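Local atomic coordinates of endoglucanase FnCel5A (Fervidobacterium nodosum, PDB entry 3NCO), a protein that probably hydrolyses internal beta-1,4-glucosidic bonds of cellulose, acting as an endoglucanase of glycoside hydrolase family 5. Residues F142-Q147 with P179-Y184; V200-Y205 with N240-V245; E156-V161 with R188-V193. All blocks are in the same frame, centred on the assembly; numbering follows the deposited sequence.

Interaction 1. Residues F142-Q147 with P179-Y184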
loop_
_atom_site.group_PDB
_atom_site.type_symbol
_atom_site.label_atom_id
_atom_site.label_comp_id
_atom_site.label_asym_id
_atom_site.label_seq_id
_atom_site.Cartn_x
_atom_site.Cartn_y
_atom_site.Cartn_z
ATOM N N PHE A 142 1.163 -5.525 -7.377
ATOM C CA PHE A 142 0.192 -4.574 -7.928
ATOM C C PHE A 142 -0.758 -4.046 -6.868
ATOM O O PHE A 142 -1.236 -4.795 -6.016
ATOM C CB PHE A 142 -0.573 -5.157 -9.123
ATOM C CG PHE A 142 -1.316 -4.133 -9.916
ATOM C CD1 PHE A 142 -0.644 -3.073 -10.568
ATOM C CD2 PHE A 142 -2.705 -4.187 -9.961
ATOM C CE1 PHE A 142 -1.374 -2.089 -11.260
ATOM C CE2 PHE A 142 -3.438 -3.243 -10.684
ATOM C CZ PHE A 142 -2.787 -2.200 -11.325
ATOM N N ASN A 143 -1.068 -2.759 -6.972
ATOM C CA ASN A 143 -2.011 -2.112 -6.065
ATOM C C ASN A 143 -3.446 -2.340 -6.512
ATOM O O ASN A 143 -3.827 -2.030 -7.629
ATOM C CB ASN A 143 -1.723 -0.612 -6.133
ATOM C CG ASN A 143 -2.656 0.200 -5.280
ATOM O OD1 ASN A 143 -3.484 0.984 -5.798
ATOM N ND2 ASN A 143 -2.581 -0.006 -4.042
ATOM N N GLU A 144 -4.256 -2.871 -5.585
ATOM C CA GLU A 144 -5.720 -2.929 -5.847
ATOM C C GLU A 144 -6.110 -3.505 -7.220
ATOM O O GLU A 144 -6.588 -2.790 -8.084
ATOM C CB GLU A 144 -6.327 -1.533 -5.670
ATOM C CG GLU A 144 -6.278 -1.114 -4.227
ATOM C CD GLU A 144 -6.929 0.204 -3.967
ATOM O OE1 GLU A 144 -7.387 0.864 -4.920
ATOM O OE2 GLU A 144 -6.955 0.655 -2.821
ATOM N N PRO A 145 -5.911 -4.810 -7.416
ATOM C CA PRO A 145 -6.478 -5.397 -8.586
ATOM C C PRO A 145 -7.954 -5.100 -8.564
ATOM O O PRO A 145 -8.532 -5.010 -7.458
ATOM C CB PRO A 145 -6.306 -6.900 -8.326
ATOM C CG PRO A 145 -5.032 -6.967 -7.579
ATOM C CD PRO A 145 -5.263 -5.834 -6.559
ATOM N N ALA A 146 -8.547 -4.884 -9.736
ATOM C CA ALA A 146 -9.998 -4.556 -9.837
ATOM C C ALA A 146 -10.473 -4.509 -11.257
ATOM O O ALA A 146 -9.711 -4.779 -12.169
ATOM C CB ALA A 146 -10.304 -3.219 -9.187
ATOM N N GLN A 147 -11.785 -4.266 -11.431
ATOM C CA GLN A 147 -12.346 -4.117 -12.760
ATOM C C GLN A 147 -12.146 -5.407 -13.508
ATOM O O GLN A 147 -12.552 -6.445 -13.002
ATOM C CB GLN A 147 -11.798 -2.884 -13.504
ATOM C CG GLN A 147 -12.256 -1.588 -12.789
ATOM C CD GLN A 147 -12.017 -0.374 -13.670
ATOM O OE1 GLN A 147 -12.600 -0.258 -14.757
ATOM N NE2 GLN A 147 -11.149 0.518 -13.234
ATOM N N PRO A 179 -7.938 -8.754 -4.221
ATOM C CA PRO A 179 -8.532 -8.199 -5.463
ATOM C C PRO A 179 -9.759 -7.331 -5.133
ATOM O O PRO A 179 -9.985 -7.000 -3.952
ATOM C CB PRO A 179 -8.866 -9.433 -6.301
ATOM C CG PRO A 179 -9.136 -10.512 -5.245
ATOM C CD PRO A 179 -8.333 -10.170 -3.992
ATOM N N ASN A 180 -10.497 -6.897 -6.178
ATOM C CA ASN A 180 -11.655 -5.999 -6.011
ATOM C C ASN A 180 -11.329 -4.795 -5.122
ATOM O O ASN A 180 -11.965 -4.530 -4.089
ATOM C CB ASN A 180 -12.882 -6.752 -5.504
ATOM C CG ASN A 180 -14.167 -6.213 -6.097
ATOM O OD1 ASN A 180 -14.716 -6.781 -7.048
ATOM N ND2 ASN A 180 -14.662 -5.112 -5.533
ATOM N N TRP A 181 -10.324 -4.054 -5.571
ATOM C CA TRP A 181 -9.856 -2.847 -4.851
ATOM C C TRP A 181 -9.247 -3.148 -3.485
ATOM O O TRP A 181 -9.116 -2.213 -2.659
ATOM C CB TRP A 181 -11.001 -1.842 -4.650
ATOM C CG TRP A 181 -11.675 -1.521 -5.876
ATOM C CD1 TRP A 181 -12.964 -1.881 -6.254
ATOM C CD2 TRP A 181 -11.149 -0.753 -6.930
ATOM N NE1 TRP A 181 -13.243 -1.370 -7.480
ATOM C CE2 TRP A 181 -12.156 -0.666 -7.925
ATOM C CE3 TRP A 181 -9.945 -0.103 -7.133
ATOM C CZ2 TRP A 181 -11.970 0.023 -9.110
ATOM C CZ3 TRP A 181 -9.751 0.586 -8.329
ATOM C CH2 TRP A 181 -10.766 0.658 -9.289
ATOM N N SER A 182 -8.935 -4.425 -3.212
ATOM C CA SER A 182 -8.328 -4.794 -1.926
ATOM C C SER A 182 -9.296 -4.562 -0.728
ATOM O O SER A 182 -8.883 -4.440 0.434
ATOM C CB SER A 182 -6.903 -4.161 -1.834
ATOM O OG SER A 182 -6.196 -4.525 -3.051
ATOM N N ASN A 183 -10.583 -4.629 -1.034
ATOM C CA ASN A 183 -11.598 -4.514 0.013
ATOM C C ASN A 183 -11.589 -5.800 0.866
ATOM O O ASN A 183 -11.429 -6.920 0.327
ATOM C CB ASN A 183 -12.957 -4.296 -0.634
ATOM C CG ASN A 183 -14.101 -4.308 0.382
ATOM O OD1 ASN A 183 -14.558 -5.373 0.811
ATOM N ND2 ASN A 183 -14.556 -3.122 0.758
ATOM N N TYR A 184 -11.676 -5.614 2.187
ATOM C CA TYR A 184 -11.478 -6.690 3.176
ATOM C C TYR A 184 -12.311 -7.927 2.842
ATOM O O TYR A 184 -11.844 -9.047 3.053
ATOM C CB TYR A 184 -11.794 -6.183 4.620
ATOM C CG TYR A 184 -13.272 -6.189 4.853
ATOM C CD1 TYR A 184 -13.900 -7.322 5.379
ATOM C CD2 TYR A 184 -14.063 -5.119 4.436
ATOM C CE1 TYR A 184 -15.268 -7.383 5.515
ATOM C CE2 TYR A 184 -15.487 -5.182 4.552
ATOM C CZ TYR A 184 -16.057 -6.329 5.114
ATOM O OH TYR A 184 -17.432 -6.428 5.204
HETATM O O HOH W 1 -13.604 -4.683 -9.289
#
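A146 and W181 meet methyl to indole: CB of A146 sits over one face of the ring system, 3.4 Å from the centroid of the six-membered ring and 13° off its normal. This is a CH-pi contact, and since CB is the whole of alanine's side chain, that one methyl lies directly over the six-membered ring. At the edge of the indole, near its plane, OE1 of E144 is 3.5 Å from CE3 of W181, and the carboxylate plane stands perpendicular to the ring. Q147 crosses the indole obliquely, with NE2 4.0 Å from CH2 of W181. The backbones are joined by a hydrogen bond of 2.8 Å from W181 N to P145 O. N180, W181 and S182 all adopt left-handed backbone conformations, and this tight turn is held by S182 N bonding to P179 O.

N143, E144 and P145 form the Asn-Glu-Pro sequence that follows the fourth barrel strand in family 5 cellulases. In relatives its glutamate is the acid/base catalyst, so E144 probably belongs to the active site. With CG anti to the carbonyl carbon (chi1 -68°) and the chain extended beyond, CG of E144 passes 3.4 Å from W181 O, while OE2 bonds to H203 ND1. S182 OG, small enough to lie 3.3 Å from E144 CA, is itself hydrogen-bonded to V178 O. P145 and P179, two rigid rings, touch through their CB atoms at 4.1 Å, and W154 of helix 151-168 packs against both of them.

Interaction 2. Residues V200-Y205 with N240-V245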
loop_
_atom_site.group_PDB
_atom_site.type_symbol
_atom_site.label_atom_id
_atom_site.label_comp_id
_atom_site.label_asym_id
_atom_site.label_seq_id
_atom_site.Cartn_x
_atom_site.Cartn_y
_atom_site.Cartn_z
ATOM N N VAL A 200 0.077 -10.914 2.590
ATOM C CA VAL A 200 -1.144 -10.519 1.857
ATOM C C VAL A 200 -1.531 -9.154 2.390
ATOM O O VAL A 200 -1.363 -8.867 3.590
ATOM C CB VAL A 200 -2.284 -11.584 2.121
ATOM C CG1 VAL A 200 -3.645 -11.058 1.721
ATOM C CG2 VAL A 200 -1.947 -12.901 1.390
ATOM N N SER A 201 -2.027 -8.292 1.500
ATOM C CA SER A 201 -2.441 -6.959 1.943
ATOM C C SER A 201 -3.868 -6.589 1.550
ATOM O O SER A 201 -4.273 -6.845 0.431
ATOM C CB SER A 201 -1.465 -5.940 1.357
ATOM O OG SER A 201 -1.848 -4.641 1.726
ATOM N N PHE A 202 -4.589 -5.934 2.475
ATOM C CA PHE A 202 -5.919 -5.348 2.122
ATOM C C PHE A 202 -5.887 -3.884 2.480
ATOM O O PHE A 202 -4.936 -3.460 3.138
ATOM C CB PHE A 202 -7.114 -6.059 2.797
ATOM C CG PHE A 202 -7.275 -5.761 4.290
ATOM C CD1 PHE A 202 -8.372 -5.044 4.756
ATOM C CD2 PHE A 202 -6.341 -6.262 5.227
ATOM C CE1 PHE A 202 -8.533 -4.803 6.168
ATOM C CE2 PHE A 202 -6.486 -6.011 6.600
ATOM C CZ PHE A 202 -7.569 -5.292 7.053
ATOM N N HIS A 203 -6.824 -3.129 1.939
ATOM C CA HIS A 203 -6.952 -1.721 2.252
ATOM C C HIS A 203 -8.269 -1.487 2.942
ATOM O O HIS A 203 -9.243 -2.192 2.660
ATOM C CB HIS A 203 -6.930 -0.920 0.978
ATOM C CG HIS A 203 -5.633 -1.040 0.249
ATOM N ND1 HIS A 203 -5.431 -0.480 -0.983
ATOM C CD2 HIS A 203 -4.478 -1.642 0.604
ATOM C CE1 HIS A 203 -4.186 -0.724 -1.368
ATOM N NE2 HIS A 203 -3.587 -1.433 -0.417
ATOM N N TYR A 204 -8.300 -0.523 3.857
ATOM C CA TYR A 204 -9.480 -0.323 4.671
ATOM C C TYR A 204 -9.938 1.122 4.664
ATOM O O TYR A 204 -9.229 2.009 5.148
ATOM C CB TYR A 204 -9.301 -0.785 6.127
ATOM C CG TYR A 204 -10.649 -0.976 6.814
ATOM C CD1 TYR A 204 -11.480 -2.044 6.477
ATOM C CD2 TYR A 204 -11.078 -0.079 7.809
ATOM C CE1 TYR A 204 -12.730 -2.180 7.114
ATOM C CE2 TYR A 204 -12.289 -0.203 8.442
ATOM C CZ TYR A 204 -13.106 -1.257 8.095
ATOM O OH TYR A 204 -14.295 -1.425 8.728
ATOM N N TYR A 205 -11.151 1.318 4.142
ATOM C CA TYR A 205 -11.782 2.637 4.079
ATOM C C TYR A 205 -13.279 2.616 4.449
ATOM O O TYR A 205 -14.029 3.529 4.083
ATOM C CB TYR A 205 -11.661 3.144 2.651
ATOM C CG TYR A 205 -10.238 3.497 2.273
ATOM C CD1 TYR A 205 -9.647 4.654 2.752
ATOM C CD2 TYR A 205 -9.488 2.682 1.365
ATOM C CE1 TYR A 205 -8.376 5.023 2.381
ATOM C CE2 TYR A 205 -8.201 3.062 0.981
ATOM C CZ TYR A 205 -7.643 4.226 1.484
ATOM O OH TYR A 205 -6.393 4.637 1.103
ATOM N N ASN A 240 -15.435 -6.673 13.346
ATOM C CA ASN A 240 -16.040 -7.787 12.618
ATOM C C ASN A 240 -15.298 -7.933 11.273
ATOM O O ASN A 240 -14.974 -9.037 10.833
ATOM C CB ASN A 240 -17.570 -7.528 12.446
ATOM C CG ASN A 240 -18.348 -8.693 11.776
ATOM O OD1 ASN A 240 -18.467 -9.804 12.332
ATOM N ND2 ASN A 240 -18.926 -8.416 10.611
ATOM N N HIS A 241 -15.077 -6.800 10.594
ATOM C CA HIS A 241 -14.350 -6.831 9.307
ATOM C C HIS A 241 -12.927 -7.424 9.455
ATOM O O HIS A 241 -12.487 -8.244 8.637
ATOM C CB HIS A 241 -14.261 -5.413 8.773
ATOM C CG HIS A 241 -15.592 -4.847 8.375
ATOM N ND1 HIS A 241 -15.799 -3.498 8.203
ATOM C CD2 HIS A 241 -16.779 -5.449 8.111
ATOM C CE1 HIS A 241 -17.042 -3.292 7.804
ATOM N NE2 HIS A 241 -17.660 -4.461 7.742
ATOM N N PHE A 242 -12.180 -6.926 10.430
ATOM C CA PHE A 242 -10.763 -7.324 10.586
ATOM C C PHE A 242 -10.665 -8.763 11.103
ATOM O O PHE A 242 -9.748 -9.513 10.689
ATOM C CB PHE A 242 -10.038 -6.387 11.552
ATOM C CG PHE A 242 -9.614 -5.086 10.939
ATOM C CD1 PHE A 242 -10.475 -4.346 10.121
ATOM C CD2 PHE A 242 -8.320 -4.633 11.117
ATOM C CE1 PHE A 242 -10.034 -3.131 9.520
ATOM C CE2 PHE A 242 -7.879 -3.453 10.519
ATOM C CZ PHE A 242 -8.750 -2.694 9.759
ATOM N N LYS A 243 -11.608 -9.154 11.960
ATOM C CA LYS A 243 -11.692 -10.582 12.384
ATOM C C LYS A 243 -11.865 -11.544 11.194
ATOM O O LYS A 243 -11.273 -12.638 11.119
ATOM C CB LYS A 243 -12.777 -10.763 13.433
ATOM C CG LYS A 243 -12.890 -12.211 13.969
ATOM C CD LYS A 243 -13.967 -12.301 15.058
ATOM C CE LYS A 243 -15.313 -12.495 14.410
ATOM N NZ LYS A 243 -16.014 -13.677 15.006
ATOM N N TYR A 244 -12.715 -11.150 10.240
ATOM C CA TYR A 244 -12.880 -11.946 9.057
ATOM C C TYR A 244 -11.544 -12.130 8.344
ATOM O O TYR A 244 -11.215 -13.245 7.917
ATOM C CB TYR A 244 -13.912 -11.267 8.145
ATOM C CG TYR A 244 -14.223 -11.976 6.862
ATOM C CD1 TYR A 244 -15.021 -13.112 6.863
ATOM C CD2 TYR A 244 -13.803 -11.452 5.633
ATOM C CE1 TYR A 244 -15.349 -13.751 5.691
ATOM C CE2 TYR A 244 -14.127 -12.141 4.404
ATOM C CZ TYR A 244 -14.913 -13.282 4.494
ATOM O OH TYR A 244 -15.311 -13.988 3.369
ATOM N N VAL A 245 -10.766 -11.044 8.199
ATOM C CA VAL A 245 -9.447 -11.174 7.514
ATOM C C VAL A 245 -8.476 -12.029 8.343
ATOM O O VAL A 245 -7.743 -12.860 7.771
ATOM C CB VAL A 245 -8.832 -9.808 7.231
ATOM C CG1 VAL A 245 -7.404 -9.914 6.557
ATOM C CG2 VAL A 245 -9.827 -8.965 6.310
#
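Y204 OH and H241 ND1 share a short hydrogen bond of 2.6 Å, in which either could be the donor. The histidine nitrogen lies in the plane of the tyrosine ring, at its edge, and the two rings meet rim to rim with planes 60° apart. Tyrosine suits this place because its ring can be buried in apolar packing while the hydroxyl at its end finds a polar partner on the helix. CB of Y204 points toward helix 232-252, and chi1 (-162°) sets CG anti to the backbone N, beside the carbonyl carbon. H241 is further held by Y184, whose ring stacks on the imidazole.

Beside this bond, three rings interlock by two edge-to-face steps. The edge of F242 points at the face of Y204, its CE1 only 3.5 Å from Y204 CG and lying over the ring centre; these centroids are 4.8 Å apart. F242 in turn offers a face to F202, whose CZ comes within 3.9 Å of F242 CZ, with the planes at 78°. Thus F242 uses an edge against one strand residue and a face against the other. V245 completes the packing with both methyls of its branched side chain on one face of F202: CG2 lies over the ring centre, 4.2 Å from the centroid, and CG1 is displaced toward CD2 and CE2.

Such outward-facing side chains fill the layer between the strands and the surrounding helices of a (beta/alpha)8 barrel. Here I256 and L258 of the adjacent strand 256-261 pack beside F202 and Y204, while W275, V279, I282 and A283 of helix 269-285 close in on Y204 and F242.

Interaction 3. Residues E156-V161 with R188-V193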
loop_
_atom_site.group_PDB
_atom_site.type_symbol
_atom_site.label_atom_id
_atom_site.label_comp_id
_atom_site.label_asym_id
_atom_site.label_seq_id
_atom_site.Cartn_x
_atom_site.Cartn_y
_atom_site.Cartn_z
ATOM N N GLU A 156 -4.382 -15.767 -11.560
ATOM C CA GLU A 156 -3.608 -16.319 -12.675
ATOM C C GLU A 156 -2.338 -15.524 -12.975
ATOM O O GLU A 156 -1.271 -16.100 -13.291
ATOM C CB GLU A 156 -4.464 -16.459 -13.947
ATOM C CG GLU A 156 -5.642 -17.463 -13.729
ATOM C CD GLU A 156 -6.781 -17.422 -14.789
ATOM O OE1 GLU A 156 -7.611 -18.386 -14.787
ATOM O OE2 GLU A 156 -6.893 -16.447 -15.570
ATOM N N LEU A 157 -2.467 -14.189 -12.876
ATOM C CA LEU A 157 -1.405 -13.279 -13.215
ATOM C C LEU A 157 -0.264 -13.133 -12.195
ATOM O O LEU A 157 0.916 -13.184 -12.559
ATOM C CB LEU A 157 -2.031 -11.879 -13.508
ATOM C CG LEU A 157 -1.036 -10.755 -13.807
ATOM C CD1 LEU A 157 -0.187 -11.125 -15.019
ATOM C CD2 LEU A 157 -1.802 -9.444 -14.077
ATOM N N TYR A 158 -0.621 -12.866 -10.927
ATOM C CA TYR A 158 0.392 -12.554 -9.950
ATOM C C TYR A 158 1.443 -13.669 -9.816
ATOM O O TYR A 158 2.619 -13.323 -9.684
ATOM C CB TYR A 158 -0.188 -12.071 -8.594
ATOM C CG TYR A 158 -0.458 -13.150 -7.575
ATOM C CD1 TYR A 158 -1.779 -13.541 -7.247
ATOM C CD2 TYR A 158 0.602 -13.768 -6.907
ATOM C CE1 TYR A 158 -2.033 -14.531 -6.310
ATOM C CE2 TYR A 158 0.365 -14.760 -5.952
ATOM C CZ TYR A 158 -0.947 -15.136 -5.669
ATOM O OH TYR A 158 -1.150 -16.112 -4.704
ATOM N N PRO A 159 1.046 -14.991 -9.899
ATOM C CA PRO A 159 2.134 -15.992 -9.845
ATOM C C PRO A 159 3.082 -15.907 -11.018
ATOM O O PRO A 159 4.249 -16.265 -10.828
ATOM C CB PRO A 159 1.388 -17.348 -9.815
ATOM C CG PRO A 159 -0.013 -16.990 -9.280
ATOM C CD PRO A 159 -0.274 -15.662 -9.991
ATOM N N LYS A 160 2.632 -15.449 -12.200
ATOM C CA LYS A 160 3.586 -15.304 -13.309
ATOM C C LYS A 160 4.576 -14.202 -12.985
ATOM O O LYS A 160 5.808 -14.343 -13.205
ATOM C CB LYS A 160 2.852 -14.984 -14.593
ATOM C CG LYS A 160 1.882 -16.115 -14.974
ATOM C CD LYS A 160 1.145 -15.799 -16.255
ATOM C CE LYS A 160 0.144 -16.922 -16.559
ATOM N NZ LYS A 160 -0.778 -16.524 -17.662
ATOM N N VAL A 161 4.056 -13.125 -12.377
ATOM C CA VAL A 161 4.948 -12.017 -12.031
ATOM C C VAL A 161 5.928 -12.511 -10.965
ATOM O O VAL A 161 7.145 -12.290 -11.067
ATOM C CB VAL A 161 4.165 -10.785 -11.531
ATOM C CG1 VAL A 161 5.173 -9.717 -11.224
ATOM C CG2 VAL A 161 3.241 -10.297 -12.632
ATOM N N ARG A 188 -11.345 -13.870 0.682
ATOM C CA ARG A 188 -11.576 -15.270 0.419
ATOM C C ARG A 188 -11.443 -15.609 -1.057
ATOM O O ARG A 188 -11.448 -16.782 -1.414
ATOM C CB ARG A 188 -12.980 -15.668 0.903
ATOM C CG ARG A 188 -14.130 -14.825 0.237
ATOM C CD ARG A 188 -15.497 -15.253 0.831
ATOM N NE ARG A 188 -16.702 -14.807 0.120
ATOM C CZ ARG A 188 -17.391 -13.664 0.312
ATOM N NH1 ARG A 188 -18.501 -13.475 -0.429
ATOM N NH2 ARG A 188 -17.002 -12.692 1.181
ATOM N N GLU A 189 -11.375 -14.601 -1.932
ATOM C CA GLU A 189 -11.281 -14.883 -3.366
ATOM C C GLU A 189 -9.839 -15.060 -3.748
ATOM O O GLU A 189 -9.560 -15.499 -4.826
ATOM C CB GLU A 189 -11.857 -13.714 -4.206
ATOM C CG GLU A 189 -13.255 -13.256 -3.806
ATOM C CD GLU A 189 -14.348 -14.237 -4.131
ATOM O OE1 GLU A 189 -14.102 -15.219 -4.881
ATOM O OE2 GLU A 189 -15.477 -14.016 -3.629
ATOM N N LEU A 190 -8.918 -14.681 -2.866
ATOM C CA LEU A 190 -7.487 -14.742 -3.212
ATOM C C LEU A 190 -6.988 -16.170 -3.080
ATOM O O LEU A 190 -7.201 -16.800 -2.032
ATOM C CB LEU A 190 -6.709 -13.818 -2.274
ATOM C CG LEU A 190 -5.221 -13.627 -2.470
ATOM C CD1 LEU A 190 -4.891 -13.126 -3.888
ATOM C CD2 LEU A 190 -4.663 -12.665 -1.376
ATOM N N LYS A 191 -6.336 -16.687 -4.138
ATOM C CA LYS A 191 -5.702 -18.018 -4.107
ATOM C C LYS A 191 -4.192 -17.846 -3.921
ATOM O O LYS A 191 -3.544 -17.165 -4.726
ATOM C CB LYS A 191 -5.999 -18.790 -5.389
ATOM C CG LYS A 191 -5.423 -20.138 -5.383
ATOM C CD LYS A 191 -5.336 -20.741 -6.778
ATOM C CE LYS A 191 -6.706 -21.145 -7.288
ATOM N NZ LYS A 191 -6.499 -21.694 -8.664
ATOM N N LEU A 192 -3.645 -18.462 -2.874
ATOM C CA LEU A 192 -2.222 -18.297 -2.558
ATOM C C LEU A 192 -1.357 -19.253 -3.397
ATOM O O LEU A 192 -1.875 -19.994 -4.252
ATOM C CB LEU A 192 -1.979 -18.382 -1.041
ATOM C CG LEU A 192 -2.665 -17.273 -0.243
ATOM C CD1 LEU A 192 -2.393 -17.432 1.240
ATOM C CD2 LEU A 192 -2.085 -15.916 -0.710
ATOM N N VAL A 193 -0.063 -19.151 -3.256
ATOM C CA VAL A 193 0.870 -20.080 -3.889
ATOM C C VAL A 193 1.789 -20.560 -2.774
ATOM O O VAL A 193 1.782 -19.993 -1.683
ATOM C CB VAL A 193 1.682 -19.397 -4.998
ATOM C CG1 VAL A 193 0.731 -19.023 -6.168
ATOM C CG2 VAL A 193 2.391 -18.205 -4.474
#
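Y158 is the main bump, a broad ring that rises from helix 151-168 and lies between L190 and V193, with its hydroxyl against the K191-L192 backbone and V193. One wall of the hollow is L190, whose CD1 rests 4.0 Å from Y158 CE1, the two side chains crossing at about a right angle. The floor is backbone: CA of L192 is just 3.2 Å from Y158 OH. On the other side of the ring plane, V193 CG1 closes on the hydroxyl oxygen of Y158 at 3.8 Å. What seats the ring is a hydrogen bond of 2.6 Å from Y158 OH to K191 O, which reaches a lone pair in the carbonyl plane and gives the polar tip a partner inside a mostly apolar socket.

A second, shallower ridge is P159. Its CG meets V193 CG1 at 3.8 Å, and its CD lies over the rim of the Y158 ring. Lacking an N-H, the proline kinks the helix here, and its ring meets the loop with carbon. N155, one turn earlier, also binds the loop, accepting from K191 N and donating to E189 O.

The 188-193 segment belongs to the long connection between the fifth and sixth strands. That connection has no alpha helix, only a short 3-10 piece, and it packs against helix 151-168, the helix following the fourth strand of the (beta/alpha)8 barrel.

The three contacts lie in neighbouring sectors of one barrel. Interaction 2 is the buried one, an aromatic cluster between the sixth strand and its outer helix; interactions 1 and 3 are partly buried and both use the connection that runs from the fifth to the sixth strand. Interaction 1 joins loops beyond the strand ends, where one backbone bond and an alanine-indole contact sit beside a probably catalytic carboxylate, whereas interaction 3 joins that connection to helix 151-168 mainly through one tyrosine, with a proline beside it. Interactions 1 and 2 meet where H203 bonds to both E144 OE2 and S182 O; interactions 2 and 3 meet through Y244 with R188, and through V200 packing on L190 and L192.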